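Local coordinates for spindle assembly checkpoint serine/threonine-protein kinase BUB1 (Saccharomyces cerevisiae, PDB 3ESL), which phosphorylates proteins on serine and threonine in the spindle assembly checkpoint, delaying anaphase until chromosomes are bioriented on the spindle, at residues F102-F106 against F117-F121; Y36-S41 against V55-M60; D27-D31 against Y73-F79; E126-F131 against Y159-L163. One frame throughout, in Å; residues are numbered along the deposited sequence.

The chain is the conserved N-terminal domain of BUB1, an all-helical, TPR-like array. Interactions 1 and 2 are buried contacts between antiparallel helices that follow each other in the chain, and no hydrogen bond crosses either; the first is mostly aromatic, the second mostly aliphatic with methionine and threonine. Interactions 3 and 4 are only partly buried, involve junctions of loop and helix, though in interaction 4 the partner is a continuous helix, and add salt bridges and tyrosine hydrogen bonds to apolar contacts. Interaction 3 shares helix 29-47 with interaction 2, and interaction 4 shares helix 115-127 with interaction 1. Interactions 2 and 4, with centres about 32 Å apart, lie on opposite sides of the chain's centre.

Interaction 1: F102-F106 against F117-F121; sequences FKYMF and FYEEF
Phenylalanine rings fill the gap between two antiparallel α-helical segments, 102-106 of helix 95-108 and 117-121 of helix 115-127. The segment axes come within 11.6 Å at 156°, and F102 and F121 are the nearest pair, CA to CA 6.5 Å. Three phenylalanine conformations build the cluster. F102 takes chi1 m (-79°), while F117 and F121 are both t; chi2 is -73° in F102, 84° in F117 and near -5° in F121. The F102 and F121 rings are then almost parallel (6°) but slid apart, centroids 4.8 Å, so each ring covers aliphatic hydrogens rather than its partner: F102 CB lies 3.5 Å from the F121 ring centroid and F121 CA 3.9 Å from that of F102, both CH-pi contacts. F102 also turns its edge to the face of F117 in an offset edge-to-face pair (centroids 5.9 Å, planes 70°). M105 CE reaches F117 CD1 at 3.9 Å and F106 (chi1 t) brings CD1 to F117 CE2 at 3.9 Å. I87 of helix 77-90 touches F102 and L137 of helix 131-143 touches F121, so neighbours in the TPR-like array flank the pair. With no hydrogen bond between the segments, the contact depends on ring shape, dispersion and the exclusion of water.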
# COMPACT_ATOMS: atom_id res chain seq x y z
N PHE A 102 4.49 -4.71 2.80
CA PHE A 102 5.42 -3.59 2.96
C PHE A 102 6.86 -3.99 2.62
O PHE A 102 7.60 -3.22 2.00
CB PHE A 102 5.37 -3.02 4.38
CG PHE A 102 4.21 -2.10 4.64
CD1 PHE A 102 4.17 -0.83 4.09
CD2 PHE A 102 3.19 -2.50 5.51
CE1 PHE A 102 3.09 0.04 4.36
CE2 PHE A 102 2.11 -1.66 5.79
CZ PHE A 102 2.07 -0.38 5.21
N LYS A 103 7.26 -5.18 3.05
CA LYS A 103 8.60 -5.71 2.76
C LYS A 103 8.87 -5.91 1.26
O LYS A 103 9.98 -5.64 0.77
CB LYS A 103 8.81 -7.02 3.52
CG LYS A 103 8.97 -6.82 5.01
CD LYS A 103 8.90 -8.14 5.76
CE LYS A 103 9.97 -9.09 5.26
NZ LYS A 103 10.35 -10.11 6.29
N TYR A 104 7.85 -6.37 0.55
CA TYR A 104 7.92 -6.57 -0.90
C TYR A 104 8.09 -5.23 -1.62
O TYR A 104 8.96 -5.07 -2.48
CB TYR A 104 6.65 -7.27 -1.35
CG TYR A 104 6.52 -7.50 -2.84
CD1 TYR A 104 7.10 -8.62 -3.45
CD2 TYR A 104 5.76 -6.63 -3.63
CE1 TYR A 104 6.95 -8.85 -4.81
CE2 TYR A 104 5.60 -6.85 -4.99
CZ TYR A 104 6.20 -7.97 -5.57
OH TYR A 104 6.05 -8.21 -6.92
N MET A 105 7.25 -4.27 -1.26
CA MET A 105 7.41 -2.89 -1.72
C MET A 105 8.83 -2.35 -1.45
O MET A 105 9.46 -1.79 -2.34
CB MET A 105 6.37 -2.01 -1.04
CG MET A 105 4.92 -2.36 -1.40
SD MET A 105 3.79 -1.62 -0.19
CE MET A 105 3.93 0.10 -0.64
N PHE A 106 9.31 -2.53 -0.23
CA PHE A 106 10.64 -2.04 0.16
C PHE A 106 11.72 -2.63 -0.77
O PHE A 106 12.56 -1.92 -1.30
CB PHE A 106 10.94 -2.36 1.62
CG PHE A 106 12.20 -1.72 2.14
CD1 PHE A 106 12.19 -0.40 2.59
CD2 PHE A 106 13.39 -2.44 2.17
CE1 PHE A 106 13.37 0.20 3.07
CE2 PHE A 106 14.57 -1.84 2.65
CZ PHE A 106 14.55 -0.52 3.09
N PHE A 117 5.11 6.07 3.07
CA PHE A 117 5.48 4.66 3.15
C PHE A 117 5.98 4.34 4.56
O PHE A 117 5.50 3.40 5.21
CB PHE A 117 6.55 4.31 2.11
CG PHE A 117 7.12 2.92 2.28
CD1 PHE A 117 6.48 1.82 1.74
CD2 PHE A 117 8.30 2.72 3.02
CE1 PHE A 117 7.00 0.52 1.92
CE2 PHE A 117 8.83 1.43 3.19
CZ PHE A 117 8.18 0.33 2.64
N TYR A 118 6.92 5.15 5.02
CA TYR A 118 7.51 4.92 6.34
C TYR A 118 6.52 5.16 7.46
O TYR A 118 6.51 4.40 8.45
CB TYR A 118 8.76 5.79 6.51
CG TYR A 118 9.80 5.43 5.49
CD1 TYR A 118 10.72 4.41 5.73
CD2 TYR A 118 9.85 6.10 4.27
CE1 TYR A 118 11.68 4.07 4.76
CE2 TYR A 118 10.80 5.77 3.31
CZ TYR A 118 11.70 4.76 3.56
OH TYR A 118 12.63 4.45 2.60
N GLU A 119 5.68 6.18 7.31
CA GLU A 119 4.63 6.45 8.32
C GLU A 119 3.67 5.28 8.51
O GLU A 119 3.38 4.86 9.63
CB GLU A 119 3.85 7.73 7.97
CG GLU A 119 4.71 8.99 8.07
CD GLU A 119 4.05 10.23 7.48
OE1 GLU A 119 3.27 10.11 6.51
OE2 GLU A 119 4.32 11.34 8.00
N GLU A 120 3.17 4.75 7.39
CA GLU A 120 2.23 3.63 7.42
C GLU A 120 2.87 2.32 7.88
O GLU A 120 2.26 1.59 8.67
CB GLU A 120 1.55 3.48 6.05
CG GLU A 120 0.64 4.67 5.70
CD GLU A 120 -0.60 4.79 6.59
OE1 GLU A 120 -1.12 3.75 7.05
OE2 GLU A 120 -1.05 5.93 6.82
N PHE A 121 4.07 2.03 7.39
CA PHE A 121 4.79 0.82 7.76
C PHE A 121 5.10 0.89 9.27
O PHE A 121 4.88 -0.07 10.02
CB PHE A 121 6.06 0.71 6.91
CG PHE A 121 6.73 -0.66 6.94
CD1 PHE A 121 6.27 -1.69 7.76
CD2 PHE A 121 7.85 -0.88 6.14
CE1 PHE A 121 6.91 -2.94 7.77
CE2 PHE A 121 8.51 -2.12 6.16
CZ PHE A 121 8.04 -3.14 6.97

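Interaction 2: Y36-S41 against V55-M60; sequences YMIWIS and VLRSTM
Both segments are regular α-helix and run almost antiparallel: 36-41 of helix 29-47 and 55-60 of helix 49-67 have axes 9.7 Å apart at closest, with 166° between their directions. The register is set by I40 and L56, whose CA atoms are 6.1 Å apart. I40 (chi1 m, chi2 t) points into the interface and branches usefully: CG2 meets L56 CB at 3.7 Å, while CD1 lies 3.8 Å from V55 CG1 and 3.5 Å from T59 OG1. T59, chi1 m, gives its hydroxyl to V55 O of its own helix (OG1 to O 2.7 Å), so a polar residue can sit in a buried seam and offer its methyl to the partner helix. That methyl, T59 CG2, touches Y36 CD2 and M37 CG, each at 3.6 Å. The long, flexible M37 (m, t, m) extends its SD to 3.5 Å from M60 CG. Y36, chi1 t, brings OH to 3.6 Å from V55 CG1, but that hydroxyl is hydrogen-bonded to E16 of helix 4-21, and the Y36 ring stacks on Y15. I82 of helix 77-90 touches M37 from beyond the pair. Two antiparallel helices, joined by a very short connection and covered by helices before and after them, form the kind of hairpin that is the repeating unit of TPR-like domains.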
# COMPACT_ATOMS: atom_id res chain seq x y z
N TYR A 36 -11.30 3.71 -12.61
CA TYR A 36 -12.15 2.54 -12.44
C TYR A 36 -12.33 2.20 -10.96
O TYR A 36 -13.44 1.98 -10.50
CB TYR A 36 -11.59 1.38 -13.26
CG TYR A 36 -12.42 0.11 -13.29
CD1 TYR A 36 -13.80 0.14 -13.08
CD2 TYR A 36 -11.81 -1.12 -13.58
CE1 TYR A 36 -14.57 -1.04 -13.15
CE2 TYR A 36 -12.56 -2.31 -13.63
CZ TYR A 36 -13.93 -2.25 -13.42
OH TYR A 36 -14.67 -3.41 -13.46
N MET A 37 -11.24 2.20 -10.19
CA MET A 37 -11.30 1.89 -8.76
C MET A 37 -12.14 2.90 -7.96
O MET A 37 -12.90 2.52 -7.07
CB MET A 37 -9.89 1.77 -8.18
CG MET A 37 -9.19 0.53 -8.69
SD MET A 37 -7.53 0.38 -7.97
CE MET A 37 -6.69 1.80 -8.65
N ILE A 38 -12.02 4.18 -8.32
CA ILE A 38 -12.81 5.22 -7.67
C ILE A 38 -14.28 4.97 -7.98
O ILE A 38 -15.11 5.05 -7.07
CB ILE A 38 -12.36 6.62 -8.09
CG1 ILE A 38 -10.96 6.91 -7.51
CG2 ILE A 38 -13.35 7.70 -7.62
CD1 ILE A 38 -10.28 8.10 -8.12
N TRP A 39 -14.59 4.64 -9.23
CA TRP A 39 -15.98 4.36 -9.63
C TRP A 39 -16.54 3.13 -8.90
O TRP A 39 -17.68 3.15 -8.40
CB TRP A 39 -16.10 4.18 -11.15
CG TRP A 39 -17.49 3.80 -11.55
CD1 TRP A 39 -18.54 4.65 -11.76
CD2 TRP A 39 -17.99 2.47 -11.76
NE1 TRP A 39 -19.68 3.93 -12.08
CE2 TRP A 39 -19.36 2.59 -12.09
CE3 TRP A 39 -17.41 1.19 -11.70
CZ2 TRP A 39 -20.16 1.47 -12.37
CZ3 TRP A 39 -18.21 0.07 -11.97
CH2 TRP A 39 -19.58 0.23 -12.31
N ILE A 40 -15.75 2.07 -8.82
CA ILE A 40 -16.19 0.87 -8.10
C ILE A 40 -16.48 1.18 -6.63
O ILE A 40 -17.51 0.76 -6.09
CB ILE A 40 -15.14 -0.24 -8.13
CG1 ILE A 40 -14.86 -0.70 -9.56
CG2 ILE A 40 -15.59 -1.44 -7.26
CD1 ILE A 40 -13.54 -1.48 -9.70
N SER A 41 -15.56 1.90 -5.99
CA SER A 41 -15.63 2.11 -4.55
C SER A 41 -16.72 3.11 -4.16
O SER A 41 -17.10 3.19 -2.98
CB SER A 41 -14.26 2.55 -4.01
OG SER A 41 -13.90 3.81 -4.54
N VAL A 55 -15.03 -7.08 -7.00
CA VAL A 55 -14.55 -6.37 -8.19
C VAL A 55 -13.50 -5.34 -7.77
O VAL A 55 -12.49 -5.16 -8.47
CB VAL A 55 -15.70 -5.70 -8.99
CG1 VAL A 55 -15.14 -4.92 -10.18
CG2 VAL A 55 -16.70 -6.76 -9.47
N LEU A 56 -13.72 -4.69 -6.63
CA LEU A 56 -12.72 -3.75 -6.13
C LEU A 56 -11.41 -4.49 -5.85
O LEU A 56 -10.33 -4.05 -6.27
CB LEU A 56 -13.21 -2.99 -4.89
CG LEU A 56 -12.21 -1.97 -4.31
CD1 LEU A 56 -11.83 -0.90 -5.34
CD2 LEU A 56 -12.74 -1.33 -3.02
N ARG A 57 -11.50 -5.62 -5.14
CA ARG A 57 -10.29 -6.36 -4.75
C ARG A 57 -9.52 -6.80 -5.99
O ARG A 57 -8.31 -6.58 -6.07
CB ARG A 57 -10.62 -7.56 -3.84
CG ARG A 57 -9.35 -8.31 -3.39
CD ARG A 57 -9.54 -9.23 -2.18
NE ARG A 57 -8.21 -9.64 -1.69
CZ ARG A 57 -7.96 -10.21 -0.51
NH1 ARG A 57 -8.94 -10.47 0.36
NH2 ARG A 57 -6.70 -10.53 -0.19
N SER A 58 -10.22 -7.40 -6.95
CA SER A 58 -9.61 -7.87 -8.20
C SER A 58 -8.98 -6.76 -9.03
O SER A 58 -7.90 -6.94 -9.61
CB SER A 58 -10.65 -8.63 -9.04
OG SER A 58 -10.22 -8.75 -10.39
N THR A 59 -9.65 -5.61 -9.10
CA THR A 59 -9.16 -4.48 -9.87
C THR A 59 -7.90 -3.91 -9.22
O THR A 59 -6.95 -3.56 -9.93
CB THR A 59 -10.25 -3.41 -10.04
OG1 THR A 59 -11.38 -4.02 -10.69
CG2 THR A 59 -9.76 -2.28 -10.92
N MET A 60 -7.90 -3.84 -7.90
CA MET A 60 -6.75 -3.27 -7.18
C MET A 60 -5.55 -4.20 -7.39
O MET A 60 -4.43 -3.75 -7.62
CB MET A 60 -7.06 -3.09 -5.70
CG MET A 60 -8.05 -1.96 -5.45
SD MET A 60 -8.36 -1.74 -3.69
CE MET A 60 -6.83 -0.99 -3.21

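Interaction 3: D27-D31 against Y73-F79; sequences DDPLD and YRNDPRF
This mixed polar and apolar contact, partly buried, ties the start of helix 29-47 to the turn before helix 77-90 and that helix's first turn. Loop residues D27 and D28 precede P29, and Y73 to D76 form a type I β-turn. L30 and F79 have the nearest CA atoms, 7.5 Å apart. D28 (chi1 t) is the hub: its OD1 accepts from Y73 OH at 2.6 Å and from R78 NH2 at 2.9 Å, while OD2 takes R78 NH1 at 2.9 Å, a bidentate salt bridge. D76 stands at the N-cap of helix 77-90; its OD1 accepts R78 N at 2.9 Å and R78 NE at 3.0 Å, and its OD2 R78 NH2 at 2.8 Å. One arginine, chi1 m and chi3 m, is thus held by two aspartates. In this TPR-like array the network joins helices 29-47 and 77-90 directly, probably the first helices of successive hairpins, beside helix 49-67, whose C63 touches L30 and whose I67 touches Y73. L30 (t, p) adds apolar contact: CB is 3.5 Å from Y73 CE1, and CD2 is 3.9 Å from F79 CB and lies over a face of the R78 guanidinium. L30 N also gives Y73 OH a weak hydrogen bond of 3.3 Å. A water bridges D31 OD1 and R78 NH1, at 2.8 Å from each.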
# COMPACT_ATOMS: atom_id res chain seq x y z
N ASP A 27 0.05 6.91 -21.81
CA ASP A 27 1.19 7.55 -21.10
C ASP A 27 1.07 7.30 -19.61
O ASP A 27 2.07 7.10 -18.92
CB ASP A 27 1.22 9.05 -21.35
CG ASP A 27 1.49 9.38 -22.80
OD1 ASP A 27 2.46 8.82 -23.33
OD2 ASP A 27 0.70 10.15 -23.39
N ASP A 28 -0.17 7.34 -19.11
CA ASP A 28 -0.43 7.19 -17.67
C ASP A 28 -1.47 6.09 -17.43
O ASP A 28 -2.60 6.36 -17.04
CB ASP A 28 -0.91 8.55 -17.11
CG ASP A 28 -0.92 8.63 -15.57
OD1 ASP A 28 -0.32 7.79 -14.87
OD2 ASP A 28 -1.56 9.57 -15.08
N PRO A 29 -1.06 4.82 -17.62
CA PRO A 29 -2.02 3.72 -17.45
C PRO A 29 -2.58 3.67 -16.01
O PRO A 29 -3.72 3.22 -15.79
CB PRO A 29 -1.18 2.48 -17.76
CG PRO A 29 0.27 2.92 -17.48
CD PRO A 29 0.29 4.33 -17.97
N LEU A 30 -1.81 4.15 -15.04
CA LEU A 30 -2.31 4.18 -13.65
C LEU A 30 -3.62 4.97 -13.55
O LEU A 30 -4.52 4.60 -12.78
CB LEU A 30 -1.26 4.80 -12.72
CG LEU A 30 -1.65 4.87 -11.23
CD1 LEU A 30 -2.02 3.49 -10.70
CD2 LEU A 30 -0.50 5.46 -10.43
N ASP A 31 -3.75 6.04 -14.33
CA ASP A 31 -4.95 6.88 -14.29
C ASP A 31 -6.22 6.11 -14.64
O ASP A 31 -7.25 6.33 -14.03
CB ASP A 31 -4.79 8.10 -15.20
CG ASP A 31 -5.87 9.13 -14.98
OD1 ASP A 31 -6.03 9.59 -13.82
OD2 ASP A 31 -6.57 9.47 -15.97
N TYR A 73 6.99 4.40 -12.05
CA TYR A 73 5.94 4.59 -11.03
C TYR A 73 6.37 4.31 -9.58
O TYR A 73 5.57 4.48 -8.64
CB TYR A 73 4.76 3.69 -11.38
CG TYR A 73 3.83 4.23 -12.44
CD1 TYR A 73 2.98 5.32 -12.16
CD2 TYR A 73 3.76 3.64 -13.70
CE1 TYR A 73 2.10 5.80 -13.12
CE2 TYR A 73 2.86 4.10 -14.65
CZ TYR A 73 2.05 5.17 -14.36
OH TYR A 73 1.17 5.64 -15.29
N ARG A 74 7.64 3.90 -9.40
CA ARG A 74 8.13 3.46 -8.08
C ARG A 74 7.76 4.40 -6.94
O ARG A 74 7.32 3.96 -5.87
CB ARG A 74 9.65 3.28 -8.11
CG ARG A 74 10.10 1.92 -8.54
CD ARG A 74 11.61 1.83 -8.38
NE ARG A 74 12.16 0.60 -8.94
CZ ARG A 74 13.44 0.45 -9.31
NH1 ARG A 74 14.30 1.45 -9.18
NH2 ARG A 74 13.85 -0.71 -9.81
N ASN A 75 7.96 5.70 -7.15
CA ASN A 75 7.65 6.68 -6.12
C ASN A 75 6.54 7.65 -6.52
O ASN A 75 6.55 8.82 -6.14
CB ASN A 75 8.92 7.40 -5.64
CG ASN A 75 9.79 6.49 -4.81
OD1 ASN A 75 9.41 6.10 -3.69
ND2 ASN A 75 10.95 6.12 -5.35
N ASP A 76 5.58 7.14 -7.30
CA ASP A 76 4.37 7.88 -7.62
C ASP A 76 3.45 7.78 -6.40
O ASP A 76 3.06 6.67 -6.02
CB ASP A 76 3.70 7.27 -8.87
CG ASP A 76 2.51 8.08 -9.37
OD1 ASP A 76 1.66 8.49 -8.56
OD2 ASP A 76 2.44 8.33 -10.60
N PRO A 77 3.10 8.92 -5.77
CA PRO A 77 2.30 8.84 -4.54
C PRO A 77 0.92 8.23 -4.79
O PRO A 77 0.33 7.65 -3.89
CB PRO A 77 2.15 10.30 -4.10
CG PRO A 77 2.40 11.10 -5.33
CD PRO A 77 3.37 10.32 -6.17
N ARG A 78 0.40 8.38 -6.00
CA ARG A 78 -0.89 7.76 -6.32
C ARG A 78 -0.80 6.24 -6.26
O ARG A 78 -1.71 5.57 -5.76
CB ARG A 78 -1.36 8.18 -7.71
CG ARG A 78 -1.48 9.67 -7.90
CD ARG A 78 -1.75 10.01 -9.38
NE ARG A 78 -0.64 9.57 -10.24
CZ ARG A 78 -0.74 9.40 -11.56
NH1 ARG A 78 -1.90 9.63 -12.18
NH2 ARG A 78 0.31 9.00 -12.26
N PHE A 79 0.30 5.70 -6.79
CA PHE A 79 0.55 4.26 -6.77
C PHE A 79 0.73 3.76 -5.33
O PHE A 79 0.14 2.76 -4.91
CB PHE A 79 1.79 3.94 -7.60
CG PHE A 79 1.99 2.47 -7.86
CD1 PHE A 79 0.93 1.63 -8.20
CD2 PHE A 79 3.28 1.94 -7.82
CE1 PHE A 79 1.15 0.25 -8.46
CE2 PHE A 79 3.51 0.58 -8.07
CZ PHE A 79 2.45 -0.26 -8.40
O HOH W 1 -4.47 10.55 -11.67

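Interaction 4: E126-F131 against Y159-L163; sequences ENAQFF and YEDRL
E126 in the last turn of helix 115-127 and F131, first residue of helix 131-143, flank a turn and meet helix 149-165. The first helix ends in a Schellman motif at Q129, phi 67°, with Q129 N bonded to E126 O at 2.8 Å; F130 follows as the centre of an inverse γ-turn and the N-cap position of the next helix. The closest CA pair is F131 and L163, at 7.8 Å. E126, extended with chi1 and chi2 both t, meets R162 (chi1 m, chi2 t): R162 NE gives to E126 OE2 at 2.8 Å and R162 NH2 to E126 OE1 at 2.9 Å, so both glutamate oxygens are satisfied. Y159, chi1 t, gives its hydroxyl to the backbone, OH to F131 O 2.7 Å. F131 CB rests 4.1 Å from L163 CD1. Helix 131-143 also packs on Y159 through A134 and L138. One helix thus bridges the junction of two successive helices in the TPR-like array, through a two-pronged salt bridge and a tyrosine hydroxyl that satisfies F131 O.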
# COMPACT_ATOMS: atom_id res chain seq x y z
N GLU A 126 4.07 -0.46 14.97
CA GLU A 126 3.64 0.10 16.26
C GLU A 126 2.44 -0.65 16.85
O GLU A 126 2.48 -1.07 18.03
CB GLU A 126 3.35 1.61 16.14
CG GLU A 126 2.61 2.18 17.36
CD GLU A 126 2.33 3.67 17.28
OE1 GLU A 126 2.48 4.28 16.19
OE2 GLU A 126 1.96 4.23 18.33
N ASN A 127 1.40 -0.81 16.05
CA ASN A 127 0.20 -1.54 16.45
C ASN A 127 0.49 -2.99 16.82
O ASN A 127 -0.16 -3.56 17.70
CB ASN A 127 -0.89 -1.45 15.38
CG ASN A 127 -1.43 -0.04 15.19
OD1 ASN A 127 -1.39 0.78 16.11
ND2 ASN A 127 -1.96 0.24 14.01
N ALA A 128 1.48 -3.58 16.15
CA ALA A 128 1.92 -4.95 16.45
C ALA A 128 2.87 -4.98 17.63
O ALA A 128 3.41 -6.03 17.97
CB ALA A 128 2.58 -5.58 15.23
N GLN A 129 3.10 -3.82 18.24
CA GLN A 129 3.97 -3.69 19.42
C GLN A 129 5.45 -3.97 19.15
O GLN A 129 6.20 -4.36 20.05
CB GLN A 129 3.43 -4.53 20.61
CG GLN A 129 1.94 -4.40 20.83
CD GLN A 129 1.22 -5.70 20.59
OE1 GLN A 129 1.50 -6.70 21.26
NE2 GLN A 129 0.27 -5.70 19.67
N PHE A 130 5.89 -3.78 17.90
CA PHE A 130 7.31 -3.73 17.61
C PHE A 130 7.71 -2.27 17.78
O PHE A 130 8.02 -1.57 16.81
CB PHE A 130 7.63 -4.23 16.19
CG PHE A 130 7.45 -5.72 16.01
CD1 PHE A 130 8.38 -6.63 16.53
CD2 PHE A 130 6.35 -6.22 15.32
CE1 PHE A 130 8.20 -8.01 16.36
CE2 PHE A 130 6.17 -7.59 15.13
CZ PHE A 130 7.09 -8.49 15.65
N PHE A 131 7.69 -1.80 19.03
CA PHE A 131 7.74 -0.37 19.31
C PHE A 131 9.02 0.31 18.83
O PHE A 131 8.97 1.35 18.15
CB PHE A 131 7.47 -0.10 20.80
CG PHE A 131 6.06 -0.41 21.22
CD1 PHE A 131 4.99 0.33 20.72
CD2 PHE A 131 5.80 -1.44 22.13
CE1 PHE A 131 3.68 0.04 21.09
CE2 PHE A 131 4.50 -1.73 22.52
CZ PHE A 131 3.43 -1.00 22.00
N TYR A 159 5.17 10.15 17.74
CA TYR A 159 5.38 8.76 18.14
C TYR A 159 6.19 8.67 19.44
O TYR A 159 5.89 7.85 20.32
CB TYR A 159 6.06 7.96 17.03
CG TYR A 159 6.19 6.50 17.37
CD1 TYR A 159 5.12 5.82 17.98
CD2 TYR A 159 7.36 5.79 17.10
CE1 TYR A 159 5.23 4.47 18.30
CE2 TYR A 159 7.47 4.44 17.42
CZ TYR A 159 6.40 3.79 18.02
OH TYR A 159 6.48 2.46 18.34
N GLU A 160 7.22 9.50 19.55
CA GLU A 160 8.00 9.57 20.79
C GLU A 160 7.14 9.97 21.99
O GLU A 160 7.38 9.51 23.11
CB GLU A 160 9.22 10.47 20.62
CG GLU A 160 10.25 9.88 19.66
CD GLU A 160 11.41 10.81 19.35
OE1 GLU A 160 11.27 12.04 19.49
OE2 GLU A 160 12.48 10.29 18.94
N ASP A 161 6.13 10.81 21.75
CA ASP A 161 5.15 11.18 22.78
C ASP A 161 4.29 9.99 23.20
O ASP A 161 3.95 9.85 24.37
CB ASP A 161 4.24 12.30 22.29
CG ASP A 161 4.96 13.62 22.12
OD1 ASP A 161 6.02 13.82 22.77
OD2 ASP A 161 4.46 14.46 21.34
N ARG A 162 3.94 9.15 22.23
CA ARG A 162 3.17 7.93 22.52
C ARG A 162 4.03 6.92 23.27
O ARG A 162 3.53 6.23 24.16
CB ARG A 162 2.58 7.33 21.25
CG ARG A 162 1.55 8.23 20.57
CD ARG A 162 0.68 7.48 19.55
NE ARG A 162 1.45 6.98 18.40
CZ ARG A 162 1.81 7.71 17.35
NH1 ARG A 162 1.50 9.01 17.29
NH2 ARG A 162 2.48 7.16 16.35
N LEU A 163 5.32 6.86 22.91
CA LEU A 163 6.28 5.97 23.56
C LEU A 163 6.44 6.31 25.04
O LEU A 163 6.47 5.42 25.89
CB LEU A 163 7.63 6.03 22.85
CG LEU A 163 8.12 4.82 22.02
CD1 LEU A 163 7.01 3.92 21.48
CD2 LEU A 163 9.06 5.26 20.90